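Local coordinates for uncharacterized protein (Pseudomonas aeruginosa UCBPP-PA14, PDB 3FD9) that negatively regulates the type III secretion regulon, probably by disrupting self-association and DNA binding of the transcriptional activator ExsA in the absence of inducing signals, at residues A[20-25]-A[52-57]; A[100-105]-A[250-255]. All blocks are in the same frame, centred on the assembly; numbering follows the deposited sequence.

Contact 1 and contact 2 follow one another along the chain, the first closing before the second opens. Their centres lie about 19 Å apart. Contact 1 joins helix 19-24 to helix 52-60 in the N-terminal domain of ExsD. Contact 2 spans far more of the sequence, with 144 residues between its segments: it brings helix 96-115 against strand 251-253, close to the C-terminus. The two meet through helix 52-60. Gln-56 NE2 probably donates a hydrogen bond to Asp-250 OD2, 3.3 Å away, and Arg-57 NH1 packs on Trp-102 CZ2. N-terminal helices and the C-terminal strand thus belong to one folded body, and both contacts also reach the third subunit.

Contact 1 (A[20-25]-A[52-57]); sequences SLYRES and EWLQQR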
# COMPACT_ATOMS: atom_id res chain seq x y z
N SER A 20 6.26 10.29 4.00
CA SER A 20 5.53 9.21 4.64
C SER A 20 4.04 9.28 4.33
O SER A 20 3.40 8.27 4.10
CB SER A 20 5.77 9.24 6.14
OG SER A 20 5.30 8.05 6.74
N LEU A 21 3.48 10.49 4.32
CA LEU A 21 2.08 10.67 3.96
C LEU A 21 1.78 10.12 2.58
O LEU A 21 0.71 9.56 2.34
CB LEU A 21 1.70 12.16 3.98
CG LEU A 21 1.19 12.75 5.29
CD1 LEU A 21 1.10 14.27 5.19
CD2 LEU A 21 -0.16 12.14 5.67
N TYR A 22 2.72 10.29 1.66
CA TYR A 22 2.53 9.91 0.28
C TYR A 22 2.74 8.42 0.06
O TYR A 22 2.12 7.82 -0.80
CB TYR A 22 3.46 10.71 -0.63
CG TYR A 22 3.09 12.17 -0.70
CD1 TYR A 22 3.82 13.14 -0.03
CD2 TYR A 22 1.98 12.58 -1.43
CE1 TYR A 22 3.48 14.47 -0.10
CE2 TYR A 22 1.63 13.91 -1.51
CZ TYR A 22 2.38 14.85 -0.84
OH TYR A 22 2.02 16.18 -0.92
N ARG A 23 3.64 7.85 0.84
CA ARG A 23 3.86 6.42 0.79
C ARG A 23 2.64 5.71 1.37
O ARG A 23 2.07 4.82 0.73
CB ARG A 23 5.15 6.05 1.53
CG ARG A 23 6.41 6.47 0.79
CD ARG A 23 6.97 5.37 -0.09
NE ARG A 23 5.94 4.47 -0.61
CZ ARG A 23 5.76 3.21 -0.21
NH1 ARG A 23 6.55 2.68 0.71
NH2 ARG A 23 4.78 2.49 -0.74
N GLU A 24 2.23 6.09 2.58
CA GLU A 24 1.07 5.47 3.22
C GLU A 24 -0.20 5.55 2.38
O GLU A 24 -1.03 4.64 2.40
CB GLU A 24 0.80 6.11 4.57
CG GLU A 24 1.80 5.76 5.66
CD GLU A 24 1.61 6.63 6.89
OE1 GLU A 24 0.59 7.35 6.96
OE2 GLU A 24 2.49 6.59 7.79
N SER A 25 -0.36 6.64 1.64
CA SER A 25 -1.54 6.86 0.83
C SER A 25 -1.42 6.25 -0.56
O SER A 25 -2.29 6.45 -1.40
CB SER A 25 -1.84 8.35 0.69
OG SER A 25 -2.36 8.88 1.89
N GLU A 52 1.10 22.52 -4.48
CA GLU A 52 -0.34 22.37 -4.66
C GLU A 52 -0.72 21.18 -5.53
O GLU A 52 -1.66 20.46 -5.21
CB GLU A 52 -0.94 23.64 -5.26
CG GLU A 52 -1.17 24.75 -4.24
CD GLU A 52 -2.36 24.46 -3.35
OE1 GLU A 52 -2.79 23.29 -3.26
OE2 GLU A 52 -2.87 25.43 -2.73
N TRP A 53 0.00 21.00 -6.63
CA TRP A 53 -0.25 19.91 -7.58
C TRP A 53 -0.20 18.57 -6.88
O TRP A 53 -1.15 17.81 -6.93
CB TRP A 53 0.77 19.94 -8.72
CG TRP A 53 0.66 18.80 -9.68
CD1 TRP A 53 -0.29 18.64 -10.65
CD2 TRP A 53 1.55 17.68 -9.79
NE1 TRP A 53 -0.06 17.47 -11.34
CE2 TRP A 53 1.06 16.86 -10.84
CE3 TRP A 53 2.69 17.27 -9.10
CZ2 TRP A 53 1.68 15.68 -11.21
CZ3 TRP A 53 3.31 16.09 -9.47
CH2 TRP A 53 2.80 15.30 -10.52
N LEU A 54 0.91 18.29 -6.22
CA LEU A 54 1.07 17.01 -5.57
C LEU A 54 0.08 16.87 -4.41
O LEU A 54 -0.36 15.77 -4.10
CB LEU A 54 2.52 16.82 -5.09
CG LEU A 54 2.87 15.41 -4.60
CD1 LEU A 54 2.46 14.35 -5.63
CD2 LEU A 54 4.35 15.29 -4.28
N GLN A 55 -0.27 17.98 -3.79
CA GLN A 55 -1.25 17.97 -2.70
C GLN A 55 -2.64 17.60 -3.21
O GLN A 55 -3.41 16.93 -2.53
CB GLN A 55 -1.30 19.33 -2.02
CG GLN A 55 -0.05 19.70 -1.24
CD GLN A 55 0.07 18.92 0.05
OE1 GLN A 55 -0.90 18.32 0.52
NE2 GLN A 55 1.26 18.94 0.63
N GLN A 56 -2.95 18.05 -4.42
CA GLN A 56 -4.21 17.77 -5.08
C GLN A 56 -4.29 16.29 -5.40
O GLN A 56 -5.31 15.64 -5.13
CB GLN A 56 -4.31 18.61 -6.36
CG GLN A 56 -5.52 18.35 -7.26
CD GLN A 56 -5.67 19.41 -8.35
OE1 GLN A 56 -5.99 20.57 -8.07
NE2 GLN A 56 -5.43 19.02 -9.60
N ARG A 57 -3.22 15.74 -5.95
CA ARG A 57 -3.18 14.32 -6.25
C ARG A 57 -3.31 13.49 -4.99
O ARG A 57 -4.01 12.48 -4.98
CB ARG A 57 -1.92 13.95 -7.04
CG ARG A 57 -1.93 14.55 -8.43
CD ARG A 57 -0.90 13.93 -9.33
NE ARG A 57 -1.25 12.55 -9.67
CZ ARG A 57 -1.56 12.13 -10.89
NH1 ARG A 57 -1.56 12.98 -11.92
NH2 ARG A 57 -1.86 10.85 -11.09
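One face of the Tyr-22 ring is covered by Leu-54, and the amide of Gln-55 stands at its edge, near the ring plane. This is a small buried helix-helix contact in the largely helical N-terminal part of ExsD. It joins helix 19-24 to helix 52-60. The backbones stay well separated, with CA of Tyr-22 and CA of Leu-54 9.3 Å apart, and the tyrosine spans the gap. Leu-54 CD2 makes a CH-pi contact, 4.2 Å from the centroid of the Tyr-22 ring and 21° off its normal. The methyl sits toward the rim rather than over the centre. The leucine branch point joins in: Leu-54 CG lies 3.7 Å from Tyr-22 CE2. Leu-54 turns its CG anti to the backbone N (chi1 -170°), which carries the branch to the ring. On its own side Leu-54 also packs on Leu-48 and Phe-49 of helix 42-50. The tyrosine hydroxyl has its hydrogen bond outside the two segments, to the backbone O of Phe-49. That bond ties the end of the ring to the neighbouring helix. The Gln-55 chain bends at chi2, and its amide plane is turned 62° from the ring. Its NE2 comes within 3.3 Å of Tyr-22 OH, but the angle is too poor for a hydrogen bond.

Contact 2 (A[100-105]-A[250-255]); sequences IDWVLL and DHFYWQ
Strand 251-253 pairs in parallel with strand 90-92 in a two-stranded sheet, and contact 2 packs helix 96-115 against this strand through one aromatic pair. Trp-102 and Phe-252 both direct their CB toward the opposite segment, and both are buried. Their CA atoms are 9.3 Å apart, so the side chains bridge the space between helix and strand. Phe-252 sets its CG opposite the carbonyl carbon and beside the backbone N (chi1 -60°), which sends the ring toward the helix. The ring meets the base of the tryptophan: Phe-252 CE1 lies 3.9 Å from Trp-102 CB, and that CB sits at the edge of the Phe-252 ring, near its plane. The two ring systems meet at a slant, with centroids of the Trp-102 five-membered ring and the Phe-252 ring 5.9 Å apart and planes at 72°. Helix 96-115 makes a pi-helical turn here, with an i to i+5 bond from Leu-105 N to Ile-100 O of 3.0 Å. Val-91 of strand 90-92 touches both aromatic side chains. Arg-31 of the third subunit packs on Trp-102 and forms a salt bridge with Asp-101. Along the indole, the contact runs on to Trp-102 CD1, 4.0 Å from Phe-252 CE1 and 4.2 Å from Phe-252 CZ.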
# COMPACT_ATOMS: atom_id res chain seq x y z
N ILE A 100 -14.43 11.51 -13.49
CA ILE A 100 -14.89 11.45 -12.12
C ILE A 100 -13.89 12.05 -11.15
O ILE A 100 -14.26 12.79 -10.24
CB ILE A 100 -15.15 10.00 -11.68
CG1 ILE A 100 -16.37 9.42 -12.41
CG2 ILE A 100 -15.35 9.93 -10.19
CD1 ILE A 100 -16.47 7.91 -12.30
N ASP A 101 -12.62 11.72 -11.33
CA ASP A 101 -11.62 12.07 -10.34
C ASP A 101 -11.14 13.50 -10.51
O ASP A 101 -10.64 14.10 -9.56
CB ASP A 101 -10.43 11.13 -10.46
CG ASP A 101 -10.74 9.75 -9.95
OD1 ASP A 101 -11.43 9.64 -8.91
OD2 ASP A 101 -10.29 8.78 -10.59
N TRP A 102 -11.28 14.02 -11.72
CA TRP A 102 -10.77 15.34 -12.03
C TRP A 102 -11.87 16.39 -12.09
O TRP A 102 -11.60 17.57 -11.98
CB TRP A 102 -9.96 15.31 -13.34
CG TRP A 102 -8.48 15.16 -13.09
CD1 TRP A 102 -7.60 16.14 -12.74
CD2 TRP A 102 -7.71 13.95 -13.17
NE1 TRP A 102 -6.33 15.62 -12.59
CE2 TRP A 102 -6.38 14.28 -12.85
CE3 TRP A 102 -8.03 12.63 -13.49
CZ2 TRP A 102 -5.36 13.33 -12.84
CZ3 TRP A 102 -7.01 11.69 -13.47
CH2 TRP A 102 -5.70 12.04 -13.15
N VAL A 103 -13.11 15.96 -12.26
CA VAL A 103 -14.19 16.92 -12.37
C VAL A 103 -15.29 16.63 -11.35
O VAL A 103 -15.42 17.34 -10.36
CB VAL A 103 -14.80 16.93 -13.79
CG1 VAL A 103 -15.88 17.98 -13.90
CG2 VAL A 103 -13.73 17.19 -14.81
N LEU A 104 -16.07 15.59 -11.59
CA LEU A 104 -17.28 15.37 -10.82
C LEU A 104 -17.07 15.40 -9.31
O LEU A 104 -17.80 16.09 -8.60
CB LEU A 104 -17.96 14.07 -11.23
CG LEU A 104 -18.31 13.94 -12.72
CD1 LEU A 104 -19.11 12.65 -12.94
CD2 LEU A 104 -19.09 15.14 -13.21
N LEU A 105 -16.08 14.67 -8.82
CA LEU A 105 -15.83 14.63 -7.38
C LEU A 105 -15.32 15.95 -6.79
O LEU A 105 -15.84 16.42 -5.77
CB LEU A 105 -14.87 13.48 -7.03
CG LEU A 105 -15.45 12.08 -7.15
CD1 LEU A 105 -14.51 11.09 -6.51
CD2 LEU A 105 -16.83 11.99 -6.49
N ASP A 250 -2.82 22.24 -15.67
CA ASP A 250 -3.66 21.08 -15.96
C ASP A 250 -4.34 21.31 -17.30
O ASP A 250 -5.01 22.32 -17.48
CB ASP A 250 -4.72 20.90 -14.87
CG ASP A 250 -4.21 20.12 -13.67
OD1 ASP A 250 -3.27 19.31 -13.83
OD2 ASP A 250 -4.78 20.28 -12.57
N HIS A 251 -4.17 20.39 -18.24
CA HIS A 251 -4.82 20.50 -19.55
C HIS A 251 -5.85 19.40 -19.72
O HIS A 251 -5.54 18.23 -19.57
CB HIS A 251 -3.77 20.42 -20.67
CG HIS A 251 -4.36 20.51 -22.05
ND1 HIS A 251 -4.41 19.42 -22.91
CD2 HIS A 251 -4.92 21.54 -22.73
CE1 HIS A 251 -4.97 19.79 -24.05
NE2 HIS A 251 -5.29 21.07 -23.97
N PHE A 252 -7.08 19.77 -20.04
CA PHE A 252 -8.13 18.79 -20.29
C PHE A 252 -8.44 18.69 -21.78
O PHE A 252 -8.19 19.63 -22.55
CB PHE A 252 -9.40 19.14 -19.52
CG PHE A 252 -9.20 19.18 -18.04
CD1 PHE A 252 -9.18 18.01 -17.30
CD2 PHE A 252 -9.02 20.38 -17.38
CE1 PHE A 252 -8.99 18.04 -15.93
CE2 PHE A 252 -8.82 20.42 -16.01
CZ PHE A 252 -8.81 19.24 -15.28
N TYR A 253 -8.98 17.54 -22.20
CA TYR A 253 -9.31 17.33 -23.60
C TYR A 253 -10.20 16.10 -23.76
O TYR A 253 -10.40 15.35 -22.81
CB TYR A 253 -8.04 17.21 -24.45
CG TYR A 253 -7.26 15.93 -24.23
CD1 TYR A 253 -7.49 14.81 -25.02
CD2 TYR A 253 -6.30 15.84 -23.23
CE1 TYR A 253 -6.79 13.63 -24.81
CE2 TYR A 253 -5.60 14.67 -23.02
CZ TYR A 253 -5.84 13.57 -23.82
OH TYR A 253 -5.14 12.40 -23.62
N TRP A 254 -10.73 15.90 -24.97
CA TRP A 254 -11.62 14.77 -25.23
C TRP A 254 -11.16 13.95 -26.44
O TRP A 254 -10.87 14.51 -27.50
CB TRP A 254 -13.06 15.24 -25.46
CG TRP A 254 -14.01 14.12 -25.73
CD1 TRP A 254 -14.20 13.47 -26.92
CD2 TRP A 254 -14.89 13.50 -24.79
NE1 TRP A 254 -15.15 12.48 -26.77
CE2 TRP A 254 -15.58 12.48 -25.47
CE3 TRP A 254 -15.16 13.70 -23.43
CZ2 TRP A 254 -16.53 11.68 -24.85
CZ3 TRP A 254 -16.10 12.91 -22.82
CH2 TRP A 254 -16.78 11.91 -23.52
N GLN A 255 -11.11 12.64 -26.29
CA GLN A 255 -10.68 11.76 -27.37
C GLN A 255 -11.24 10.35 -27.20
O GLN A 255 -10.89 9.65 -26.25
CB GLN A 255 -9.16 11.72 -27.44
CG GLN A 255 -8.61 11.10 -28.71
CD GLN A 255 -7.12 10.81 -28.63
OE1 GLN A 255 -6.61 10.46 -27.56
NE2 GLN A 255 -6.43 10.94 -29.75